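Local coordinates for hypothetical conserved protein (Thermus thermophilus, PDB 3DZM) that is of unknown physiological function but forms a major beta-barrel protein of the bacterial outer membrane and binds a calcium ion, at residues G18-F23 and K205-A210; V46-S51 and Q80-S85; V107-F112 and N133-G138; Q164-R169 and V183-S188. All blocks are in the same frame, centred on the assembly; numbering follows the deposited sequence.

Contact 1: residues G18-F23 and K205-A210; sequences GFYGGF and KLRLGA. With C8E ((hydroxyethyloxy)tri(ethyloxy)octane), chain E.
Y20 lies against K205 and R207 on the inner side of the wall where the first and last barrel strands meet. Its CB is 3.6 Å from R207 NH2. With CG anti to the backbone N (chi1 -165°), the ring starts out close to that same nitrogen, which CD1 also approaches. CD1 meets K205 CB at 3.7 Å, the methylene coming to the ring edge near its plane, and CE1 is slightly farther from that carbon. R207 NH2 approaches the ring obliquely, although ring and guanidinium planes are only 11° apart. At the tip, Y20 OH is hydrogen-bonded to D160 and Y162 of strand 151-172, which neighbours strand 202-213. An alanine here would probably leave D160 and Y162 without this hydroxyl and open a gap beside R207 and K205.

Behind these side chains, F19 N donates to L206 O at 2.8 Å and L206 N to F19 O at 2.9 Å. F19 and L206 themselves point to the opposite, exposed side, where apolar residues suit a membrane-facing surface. At G18 the chain turns a corner with phi 149°, a value glycine readily adopts.

The chemistry is divided: apolar groups outside, and inside a tyrosine whose carbon skeleton is crossed obliquely by two cationic chains. K205 NZ has its own partner, Y104 OH, so the inward side here is held by polar and charged groups.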
# COMPACT_ATOMS: atom_id res chain seq x y z
N GLY A 18 8.35 -1.22 -7.37
CA GLY A 18 9.17 -1.56 -6.23
C GLY A 18 8.40 -2.03 -5.03
O GLY A 18 7.37 -2.68 -5.13
N PHE A 19 8.91 -1.71 -3.85
CA PHE A 19 8.35 -2.32 -2.65
C PHE A 19 7.44 -1.35 -1.85
O PHE A 19 7.78 -0.19 -1.62
CB PHE A 19 9.46 -2.97 -1.81
CG PHE A 19 8.98 -3.63 -0.55
CD1 PHE A 19 8.88 -5.02 -0.47
CD2 PHE A 19 8.63 -2.86 0.58
CE1 PHE A 19 8.44 -5.64 0.70
CE2 PHE A 19 8.19 -3.47 1.74
CZ PHE A 19 8.10 -4.86 1.80
N TYR A 20 6.23 -1.83 -1.54
CA TYR A 20 5.30 -1.16 -0.66
C TYR A 20 4.60 -2.19 0.21
O TYR A 20 3.41 -2.35 0.14
CB TYR A 20 4.26 -0.36 -1.41
CG TYR A 20 3.53 0.61 -0.53
CD1 TYR A 20 4.11 1.83 -0.18
CD2 TYR A 20 2.28 0.30 0.01
CE1 TYR A 20 3.46 2.72 0.65
CE2 TYR A 20 1.61 1.20 0.84
CZ TYR A 20 2.21 2.41 1.16
OH TYR A 20 1.59 3.31 1.99
N GLY A 21 5.36 -2.88 1.04
CA GLY A 21 4.80 -3.96 1.81
C GLY A 21 4.55 -5.20 0.99
O GLY A 21 3.82 -6.10 1.40
N GLY A 22 5.18 -5.24 -0.18
CA GLY A 22 4.88 -6.22 -1.19
C GLY A 22 5.30 -5.61 -2.48
O GLY A 22 5.49 -4.41 -2.52
N PHE A 23 5.47 -6.42 -3.54
CA PHE A 23 5.78 -5.85 -4.86
C PHE A 23 4.52 -5.24 -5.51
O PHE A 23 3.38 -5.66 -5.26
CB PHE A 23 6.43 -6.85 -5.78
CG PHE A 23 6.99 -6.22 -7.04
CD1 PHE A 23 8.28 -5.66 -7.04
CD2 PHE A 23 6.24 -6.20 -8.22
CE1 PHE A 23 8.82 -5.07 -8.21
CE2 PHE A 23 6.76 -5.61 -9.38
CZ PHE A 23 8.05 -5.05 -9.37
N LYS A 205 8.50 2.11 1.96
CA LYS A 205 8.26 2.31 0.54
C LYS A 205 9.60 2.55 -0.13
O LYS A 205 10.34 3.47 0.26
CB LYS A 205 7.33 3.50 0.27
CG LYS A 205 7.39 4.03 -1.17
CD LYS A 205 7.28 5.56 -1.21
CE LYS A 205 6.09 6.08 -0.44
NZ LYS A 205 5.65 7.42 -0.95
N LEU A 206 9.89 1.74 -1.14
CA LEU A 206 11.13 1.81 -1.90
C LEU A 206 10.86 1.59 -3.41
O LEU A 206 10.60 0.46 -3.85
CB LEU A 206 12.05 0.75 -1.33
CG LEU A 206 13.50 0.58 -1.79
CD1 LEU A 206 14.19 1.90 -2.06
CD2 LEU A 206 14.21 -0.20 -0.72
N ARG A 207 10.85 2.66 -4.21
CA ARG A 207 10.51 2.54 -5.63
C ARG A 207 11.52 3.17 -6.58
O ARG A 207 12.08 4.22 -6.25
CB ARG A 207 9.13 3.12 -5.93
CG ARG A 207 7.97 2.35 -5.38
CD ARG A 207 6.65 2.98 -5.84
NE ARG A 207 5.48 2.37 -5.22
CZ ARG A 207 4.69 2.98 -4.33
NH1 ARG A 207 4.94 4.23 -3.96
NH2 ARG A 207 3.66 2.33 -3.80
N LEU A 208 11.74 2.54 -7.75
CA LEU A 208 12.42 3.16 -8.91
C LEU A 208 11.40 3.39 -9.99
O LEU A 208 10.47 2.60 -10.14
CB LEU A 208 13.55 2.31 -9.46
CG LEU A 208 14.60 1.97 -8.41
CD1 LEU A 208 15.67 1.04 -8.96
CD2 LEU A 208 15.20 3.26 -7.83
N GLY A 209 11.55 4.48 -10.73
CA GLY A 209 10.61 4.80 -11.78
C GLY A 209 11.08 5.96 -12.61
O GLY A 209 12.22 6.37 -12.51
N ALA A 210 10.19 6.50 -13.43
CA ALA A 210 10.54 7.56 -14.34
C ALA A 210 9.43 8.59 -14.37
O ALA A 210 8.28 8.26 -14.12
CB ALA A 210 10.76 6.99 -15.74
C1 C8E E . 11.75 0.41 9.32
C2 C8E E . 10.38 0.83 9.88
C3 C8E E . 9.61 -0.31 10.55
C4 C8E E . 9.47 -0.11 12.07
C5 C8E E . 8.28 -0.84 12.70
C6 C8E E . 8.61 -2.12 13.48
C7 C8E E . 8.07 -3.39 12.80
C8 C8E E . 7.13 -3.03 11.64
O9 C8E E . 6.09 -3.97 11.39
C10 C8E E . 4.81 -3.44 11.72
C11 C8E E . 3.67 -4.11 10.95
O12 C8E E . 3.34 -3.37 9.79
C13 C8E E . 2.64 -4.15 8.83
C14 C8E E . 2.89 -3.67 7.40
O15 C8E E . 3.36 -4.75 6.61
C16 C8E E . 3.84 -4.35 5.34
C17 C8E E . 2.66 -3.99 4.43
O18 C8E E . 2.23 -5.11 3.67
C19 C8E E . 1.38 -5.96 4.40
C20 C8E E . 0.18 -5.13 4.85
O21 C8E E . -0.81 -5.13 3.86

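Contact 2: residues V46-S51 and Q80-S85; sequences VGFATS and QNVTLS. With C8E ((hydroxyethyloxy)tri(ethyloxy)octane), chain E.
S51 and N81 jointly hold the terminal oxygen of a detergent molecule, an unusual addition to a pair of barrel strands. S51 OG is 2.7 Å from O21 of the C8E, and N81 ND2 gives it a nearly straight bond of 2.8 Å (175°). OG stands anti to the S51 backbone N (chi1 155°), directed at the detergent. The carboxamide of N81 is fixed on several sides: ND2 also donates to a water that bridges to T50 O, at 2.8 Å from each, and OD1 accepts from N110 on the next strand. Asparagine suits this place because one short group both gives and accepts.

Beneath lies a regular antiparallel ladder, the strand directions 165° apart. G47 and T83 exchange hydrogen bonds, G47 N to T83 O being 2.9 Å, and A49 and N81 do likewise, N81 N lying 3.0 Å from A49 O. G47, A49, N81 and T83 make up the buried side, where two of the four are tiny and T83 OG1 bonds to N110.

The other side carries V46, F48, V82 and L84. F48 and V82 run side by side, pointing the same way, with F48 CD1 3.5 Å from V82 CG2; V46 CG2 meets L84 CD1 at 4.1 Å. Branched and aromatic hydrocarbon chains here are consistent with a wall that faces lipid. The alternation over V46-A49 and N81-L84, small or polar residues inside and apolar ones outside, is the signature of an outer-membrane beta-barrel.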
# COMPACT_ATOMS: atom_id res chain seq x y z
N VAL A 46 -1.33 6.81 -7.09
CA VAL A 46 -2.04 5.62 -6.68
C VAL A 46 -1.11 4.44 -6.77
O VAL A 46 -0.32 4.35 -7.71
CB VAL A 46 -3.36 5.41 -7.47
CG1 VAL A 46 -3.10 5.37 -8.93
CG2 VAL A 46 -4.02 4.16 -7.02
N GLY A 47 -1.13 3.58 -5.74
CA GLY A 47 -0.30 2.39 -5.72
C GLY A 47 -1.11 1.10 -5.65
O GLY A 47 -2.13 1.03 -4.96
N PHE A 48 -0.67 0.09 -6.40
CA PHE A 48 -1.16 -1.27 -6.22
C PHE A 48 0.02 -2.11 -5.81
O PHE A 48 1.10 -1.97 -6.42
CB PHE A 48 -1.72 -1.83 -7.52
CG PHE A 48 -2.80 -1.00 -8.12
CD1 PHE A 48 -4.13 -1.25 -7.79
CD2 PHE A 48 -2.51 0.03 -9.01
CE1 PHE A 48 -5.17 -0.48 -8.35
CE2 PHE A 48 -3.54 0.80 -9.58
CZ PHE A 48 -4.87 0.54 -9.24
N ALA A 49 -0.16 -2.99 -4.81
CA ALA A 49 0.91 -3.93 -4.46
C ALA A 49 0.29 -5.17 -3.93
O ALA A 49 -0.80 -5.11 -3.37
CB ALA A 49 1.87 -3.33 -3.39
N THR A 50 1.00 -6.29 -4.07
CA THR A 50 0.63 -7.51 -3.37
C THR A 50 0.86 -7.36 -1.89
O THR A 50 1.70 -6.57 -1.45
CB THR A 50 1.53 -8.68 -3.74
OG1 THR A 50 1.77 -8.68 -5.14
CG2 THR A 50 0.87 -9.99 -3.35
N SER A 51 0.17 -8.17 -1.11
CA SER A 51 0.38 -8.13 0.31
C SER A 51 -0.02 -9.46 0.85
O SER A 51 -0.71 -10.21 0.22
CB SER A 51 -0.45 -7.01 0.95
OG SER A 51 -0.72 -7.30 2.31
N GLN A 80 -3.96 -7.68 -1.15
CA GLN A 80 -3.49 -6.51 -1.89
C GLN A 80 -3.69 -5.21 -1.12
O GLN A 80 -4.51 -5.17 -0.18
CB GLN A 80 -4.18 -6.44 -3.23
CG GLN A 80 -5.66 -6.47 -3.10
CD GLN A 80 -6.34 -6.18 -4.40
OE1 GLN A 80 -6.26 -6.96 -5.32
NE2 GLN A 80 -7.02 -5.04 -4.49
N ASN A 81 -2.91 -4.18 -1.48
CA ASN A 81 -3.13 -2.80 -0.99
C ASN A 81 -3.26 -1.90 -2.16
O ASN A 81 -2.44 -1.97 -3.09
CB ASN A 81 -2.00 -2.30 -0.10
CG ASN A 81 -1.96 -3.01 1.22
OD1 ASN A 81 -2.88 -2.93 2.00
ND2 ASN A 81 -0.89 -3.70 1.48
N VAL A 82 -4.31 -1.07 -2.14
CA VAL A 82 -4.46 0.04 -3.06
C VAL A 82 -4.36 1.30 -2.20
O VAL A 82 -5.03 1.43 -1.19
CB VAL A 82 -5.79 -0.03 -3.88
CG1 VAL A 82 -5.92 1.19 -4.81
CG2 VAL A 82 -5.83 -1.29 -4.68
N THR A 83 -3.49 2.22 -2.59
CA THR A 83 -3.08 3.33 -1.75
C THR A 83 -3.17 4.63 -2.52
O THR A 83 -2.46 4.83 -3.51
CB THR A 83 -1.62 3.18 -1.35
OG1 THR A 83 -1.35 1.83 -0.98
CG2 THR A 83 -1.27 4.14 -0.21
N LEU A 84 -4.04 5.52 -2.06
CA LEU A 84 -4.15 6.86 -2.61
C LEU A 84 -3.35 7.74 -1.72
O LEU A 84 -3.47 7.68 -0.49
CB LEU A 84 -5.60 7.33 -2.64
CG LEU A 84 -6.30 6.88 -3.91
CD1 LEU A 84 -6.37 5.39 -3.91
CD2 LEU A 84 -7.67 7.46 -4.00
N SER A 85 -2.52 8.56 -2.32
CA SER A 85 -1.61 9.38 -1.55
C SER A 85 -1.50 10.82 -2.09
O SER A 85 -1.63 11.09 -3.27
CB SER A 85 -0.24 8.69 -1.47
OG SER A 85 0.62 9.27 -2.44
C1 C8E E . 11.75 0.41 9.32
C2 C8E E . 10.38 0.83 9.88
C3 C8E E . 9.61 -0.31 10.55
C4 C8E E . 9.47 -0.11 12.07
C5 C8E E . 8.28 -0.84 12.70
C6 C8E E . 8.61 -2.12 13.48
C7 C8E E . 8.07 -3.39 12.80
C8 C8E E . 7.13 -3.03 11.64
O9 C8E E . 6.09 -3.97 11.39
C10 C8E E . 4.81 -3.44 11.72
C11 C8E E . 3.67 -4.11 10.95
O12 C8E E . 3.34 -3.37 9.79
C13 C8E E . 2.64 -4.15 8.83
C14 C8E E . 2.89 -3.67 7.40
O15 C8E E . 3.36 -4.75 6.61
C16 C8E E . 3.84 -4.35 5.34
C17 C8E E . 2.66 -3.99 4.43
O18 C8E E . 2.23 -5.11 3.67
C19 C8E E . 1.38 -5.96 4.40
C20 C8E E . 0.18 -5.13 4.85
O21 C8E E . -0.81 -5.13 3.86
O HOH W 1 1.41 -4.22 -0.04

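Contact 3: residues V107-F112 and N133-G138; sequences VRYNFF and NQLGLG
Backbone bonds pair R108 with G136 and N110 with Q134. R108 N reaches G136 O at 2.8 Å, 43° above the carbonyl plane, whereas N110 N approaches Q134 O in its plane at 2.9 Å; each pair has the reciprocal bond as well.

Apolar contacts gather round L135 on the exposed side. Its CD1 meets V107 CG2 at 3.9 Å and Y109 CE1 at 3.8 Å, the tyrosine lying alongside the leucine. L135 CG, anti to the backbone N (chi1 164°), starts the branch that makes both touches. Two residues on, on the same side of the sheet, L137 CD2 touches V107 CG2. Farther along, the F111 and N133 side chains meet obliquely.

Charged and polar groups occupy the buried side. The R108 guanidinium lies beside G138, with NH2 3.2 Å from its CA and G138 O over one face; a residue without a side chain suits that place. Salt bridges to D160 and D87 on other strands engage its two terminal nitrogens, while Q134 NE2 bonds to F163 O.

The segments belong to the hairpin of strands 100-117 and 127-148, and this two-faced antiparallel pairing is typical of a transmembrane beta-barrel wall.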
# COMPACT_ATOMS: atom_id res chain seq x y z
N VAL A 107 -0.30 12.57 3.36
CA VAL A 107 -1.44 11.83 3.86
C VAL A 107 -1.73 10.65 2.89
O VAL A 107 -1.43 10.71 1.70
CB VAL A 107 -2.61 12.84 3.98
CG1 VAL A 107 -3.15 13.19 2.60
CG2 VAL A 107 -3.69 12.34 4.88
N ARG A 108 -2.26 9.55 3.40
CA ARG A 108 -2.58 8.36 2.56
C ARG A 108 -3.95 7.81 2.89
O ARG A 108 -4.45 7.95 4.01
CB ARG A 108 -1.63 7.19 2.81
CG ARG A 108 -0.21 7.37 2.44
CD ARG A 108 0.45 8.40 3.29
NE ARG A 108 1.00 9.38 2.36
CZ ARG A 108 2.29 9.51 2.18
NH1 ARG A 108 2.77 10.38 1.33
NH2 ARG A 108 3.09 8.75 2.89
N TYR A 109 -4.56 7.16 1.90
CA TYR A 109 -5.77 6.37 2.12
C TYR A 109 -5.55 5.02 1.47
O TYR A 109 -5.36 4.92 0.26
CB TYR A 109 -7.02 7.07 1.56
CG TYR A 109 -7.13 8.51 1.96
CD1 TYR A 109 -7.91 8.88 3.04
CD2 TYR A 109 -6.42 9.53 1.26
CE1 TYR A 109 -8.02 10.24 3.42
CE2 TYR A 109 -6.51 10.89 1.64
CZ TYR A 109 -7.32 11.22 2.71
OH TYR A 109 -7.45 12.52 3.13
N ASN A 110 -5.56 3.97 2.28
CA ASN A 110 -5.34 2.62 1.80
C ASN A 110 -6.56 1.71 1.80
O ASN A 110 -7.36 1.67 2.75
CB ASN A 110 -4.29 1.95 2.66
CG ASN A 110 -3.71 0.73 2.01
OD1 ASN A 110 -2.96 0.82 1.05
ND2 ASN A 110 -4.02 -0.43 2.55
N PHE A 111 -6.68 0.96 0.72
CA PHE A 111 -7.69 -0.11 0.64
C PHE A 111 -7.00 -1.46 0.70
O PHE A 111 -6.41 -1.91 -0.26
CB PHE A 111 -8.60 0.11 -0.59
CG PHE A 111 -9.22 1.44 -0.59
CD1 PHE A 111 -10.45 1.65 0.04
CD2 PHE A 111 -8.50 2.55 -1.06
CE1 PHE A 111 -10.99 2.93 0.10
CE2 PHE A 111 -9.03 3.83 -0.97
CZ PHE A 111 -10.27 4.03 -0.40
N PHE A 112 -7.04 -2.07 1.87
CA PHE A 112 -6.52 -3.41 2.08
C PHE A 112 -7.58 -4.48 1.89
O PHE A 112 -8.71 -4.32 2.29
CB PHE A 112 -5.92 -3.56 3.49
CG PHE A 112 -5.70 -5.00 3.89
CD1 PHE A 112 -4.56 -5.67 3.50
CD2 PHE A 112 -6.65 -5.70 4.62
CE1 PHE A 112 -4.35 -6.98 3.85
CE2 PHE A 112 -6.45 -7.04 4.98
CZ PHE A 112 -5.29 -7.67 4.59
N ASN A 133 -10.18 -0.25 5.40
CA ASN A 133 -9.81 1.02 4.77
C ASN A 133 -9.18 1.94 5.78
O ASN A 133 -9.84 2.30 6.75
CB ASN A 133 -11.01 1.71 4.16
CG ASN A 133 -11.73 0.86 3.17
OD1 ASN A 133 -11.25 -0.20 2.78
ND2 ASN A 133 -12.90 1.29 2.77
N GLN A 134 -7.94 2.34 5.56
CA GLN A 134 -7.24 3.09 6.58
C GLN A 134 -6.70 4.42 6.14
O GLN A 134 -6.35 4.61 5.00
CB GLN A 134 -6.13 2.28 7.21
CG GLN A 134 -6.51 0.87 7.52
CD GLN A 134 -5.34 0.06 7.98
OE1 GLN A 134 -4.90 -0.84 7.28
NE2 GLN A 134 -4.81 0.37 9.17
N LEU A 135 -6.66 5.33 7.09
CA LEU A 135 -6.07 6.63 6.90
C LEU A 135 -4.61 6.52 7.36
O LEU A 135 -4.34 5.99 8.41
CB LEU A 135 -6.88 7.67 7.68
CG LEU A 135 -6.21 9.02 7.92
CD1 LEU A 135 -6.05 9.76 6.60
CD2 LEU A 135 -7.01 9.84 8.87
N GLY A 136 -3.66 6.96 6.54
CA GLY A 136 -2.26 6.98 6.92
C GLY A 136 -1.50 8.30 6.81
O GLY A 136 -1.92 9.25 6.13
N LEU A 137 -0.36 8.37 7.49
CA LEU A 137 0.57 9.49 7.32
C LEU A 137 1.94 9.00 6.97
O LEU A 137 2.29 7.86 7.28
CB LEU A 137 0.69 10.29 8.58
CG LEU A 137 -0.63 10.92 9.00
CD1 LEU A 137 -0.54 11.45 10.46
CD2 LEU A 137 -0.99 12.02 7.99
N GLY A 138 2.71 9.85 6.33
CA GLY A 138 4.04 9.42 5.92
C GLY A 138 4.98 10.50 5.49
O GLY A 138 4.62 11.66 5.27

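Contact 4: residues Q164-R169 and V183-S188; sequences QACFTR and VCPGDS. With C8E ((hydroxyethyloxy)tri(ethyloxy)octane), chain F.
C166 and C184 are joined by a disulfide, their SG atoms 2.0 Å apart and the C-S-S-C torsion 108°. Both sulfurs lie anti to the carbonyl carbon of their own residue (chi1 -73° and -71°). F167, just after C166, and V183, just before C184, form a hydrogen-bonded antiparallel pair, with F167 N to V183 O at 2.9 Å and V183 N to F167 O at 3.1 Å. P185 continues this first shell: its CD sits 4.1 Å from C166 SG, and the ring also leans on the A165 carbonyl.

The side chains of Q164 and P185 pass with opposite headings. Q164 CB and CG also touch the glycol part of a detergent, CG 3.3 Å from C13 of the C8E. An alanine here would lose every atom beyond CB and would probably open a gap between P185 and the detergent.

The second shell shapes the loop after the disulfide. D187 N bonds to C184 O at 2.7 Å, and D187 OD2 takes a weak bond from C184 N. The cis peptide before G186 probably helps the chain turn.

Farther out, A165 O is bonded to Y190 of helix 190-196, against which Q164, P185 and F167 also pack. C166 O bonds to S132, and F167 touches I130, so strand 127-148 flanks the contact as well as the helix.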
# COMPACT_ATOMS: atom_id res chain seq x y z
N GLN A 164 -5.20 1.80 12.79
CA GLN A 164 -6.14 0.70 12.76
C GLN A 164 -7.57 1.19 12.57
O GLN A 164 -7.99 2.19 13.15
CB GLN A 164 -6.05 -0.16 14.03
CG GLN A 164 -6.30 0.63 15.29
CD GLN A 164 -6.17 -0.15 16.60
OE1 GLN A 164 -5.34 -1.05 16.73
NE2 GLN A 164 -6.98 0.24 17.59
N ALA A 165 -8.28 0.45 11.73
CA ALA A 165 -9.64 0.75 11.36
C ALA A 165 -10.51 -0.49 11.55
O ALA A 165 -10.05 -1.52 12.03
CB ALA A 165 -9.64 1.14 9.94
N CYS A 166 -11.77 -0.41 11.14
CA CYS A 166 -12.65 -1.57 11.21
C CYS A 166 -12.22 -2.61 10.17
O CYS A 166 -11.58 -2.28 9.18
CB CYS A 166 -14.11 -1.14 10.99
SG CYS A 166 -14.83 -0.26 12.38
N PHE A 167 -12.57 -3.87 10.42
CA PHE A 167 -12.41 -4.95 9.45
C PHE A 167 -13.76 -5.46 8.97
O PHE A 167 -14.68 -5.56 9.76
CB PHE A 167 -11.71 -6.13 10.08
CG PHE A 167 -10.29 -5.90 10.35
CD1 PHE A 167 -9.36 -5.92 9.32
CD2 PHE A 167 -9.86 -5.65 11.63
CE1 PHE A 167 -8.03 -5.71 9.58
CE2 PHE A 167 -8.53 -5.44 11.90
CZ PHE A 167 -7.62 -5.48 10.88
N THR A 168 -13.86 -5.83 7.70
CA THR A 168 -15.10 -6.39 7.17
C THR A 168 -14.82 -7.75 6.56
O THR A 168 -14.04 -7.85 5.64
CB THR A 168 -15.64 -5.48 6.09
OG1 THR A 168 -15.93 -4.22 6.68
CG2 THR A 168 -16.88 -6.04 5.48
N ARG A 169 -15.45 -8.80 7.09
CA ARG A 169 -15.30 -10.18 6.57
C ARG A 169 -16.48 -10.57 5.64
O ARG A 169 -17.64 -10.26 5.89
CB ARG A 169 -15.10 -11.20 7.74
CG ARG A 169 -14.25 -12.49 7.43
CD ARG A 169 -13.33 -13.01 8.64
NE ARG A 169 -12.04 -13.62 8.18
CZ ARG A 169 -11.01 -14.06 8.93
NH1 ARG A 169 -11.00 -14.03 10.28
NH2 ARG A 169 -9.96 -14.54 8.28
N VAL A 183 -15.68 -6.15 12.60
CA VAL A 183 -15.27 -5.86 13.97
C VAL A 183 -14.62 -4.51 13.96
O VAL A 183 -13.93 -4.15 13.02
CB VAL A 183 -14.22 -6.81 14.50
CG1 VAL A 183 -14.34 -6.87 16.02
CG2 VAL A 183 -14.36 -8.17 13.87
N CYS A 184 -14.84 -3.77 15.03
CA CYS A 184 -14.21 -2.48 15.16
C CYS A 184 -13.26 -2.43 16.35
O CYS A 184 -13.28 -3.30 17.22
CB CYS A 184 -15.28 -1.40 15.25
SG CYS A 184 -16.13 -1.15 13.69
N PRO A 185 -12.38 -1.43 16.37
CA PRO A 185 -11.72 -1.15 17.64
C PRO A 185 -12.72 -0.28 18.37
O PRO A 185 -13.13 0.74 17.80
CB PRO A 185 -10.51 -0.30 17.22
CG PRO A 185 -10.63 -0.09 15.71
CD PRO A 185 -12.02 -0.46 15.33
N GLY A 186 -13.16 -0.68 19.56
CA GLY A 186 -12.75 -1.92 20.17
C GLY A 186 -13.94 -2.79 20.57
O GLY A 186 -14.43 -2.74 21.69
N ASP A 187 -14.42 -3.57 19.61
CA ASP A 187 -15.41 -4.61 19.86
C ASP A 187 -14.70 -5.82 20.43
O ASP A 187 -13.51 -5.79 20.70
CB ASP A 187 -16.13 -5.00 18.58
CG ASP A 187 -16.79 -3.83 17.91
OD1 ASP A 187 -16.68 -2.72 18.48
OD2 ASP A 187 -17.42 -4.02 16.83
N SER A 188 -15.45 -6.91 20.57
CA SER A 188 -14.95 -8.04 21.33
C SER A 188 -13.67 -8.59 20.74
O SER A 188 -12.59 -8.42 21.30
CB SER A 188 -16.00 -9.13 21.43
OG SER A 188 -15.65 -10.07 22.43
C1 C8E F . 4.18 9.10 10.93
C2 C8E F . 3.94 9.44 12.42
C3 C8E F . 2.64 8.95 13.08
C4 C8E F . 2.84 8.51 14.54
C5 C8E F . 2.39 7.07 14.89
C6 C8E F . 2.02 6.81 16.37
C7 C8E F . 1.02 5.67 16.58
C8 C8E F . 0.06 5.84 17.78
O9 C8E F . -1.28 5.43 17.51
C10 C8E F . -1.42 4.06 17.13
C11 C8E F . -2.84 3.65 16.68
O12 C8E F . -2.85 2.59 15.70
C13 C8E F . -3.22 1.30 16.17
C14 C8E F . -2.36 0.16 15.59
O15 C8E F . -3.13 -0.70 14.75
C16 C8E F . -2.86 -2.10 14.81
C17 C8E F . -1.89 -2.59 13.73
O18 C8E F . -1.80 -4.00 13.60
C19 C8E F . -2.13 -4.44 12.29
C20 C8E F . -2.01 -5.96 12.05
O21 C8E F . -3.29 -6.52 11.75

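All four contacts reach one curled antiparallel sheet. Contacts 1 and 2, with centres 10 Å apart, meet where F23 O lies 2.7 Å from T50 N, and both touch the same detergent. Contact 2 passes directly into contact 3: V82 O is 2.6 Å from F111 N and L84 O is 2.7 Å from Y109 N, probable hydrogen bonds between adjacent strands. Contact 3 in turn packs on contact 4 through N133, Q134, Q164 and A165. Contacts 1 and 4 stand farthest apart, centres about 29 Å. The calcium ion, bound by D52, L54, D56 and E77, lies beyond contact 2, about 9 Å from the S51 side chain, and about 14 Å from that of F167.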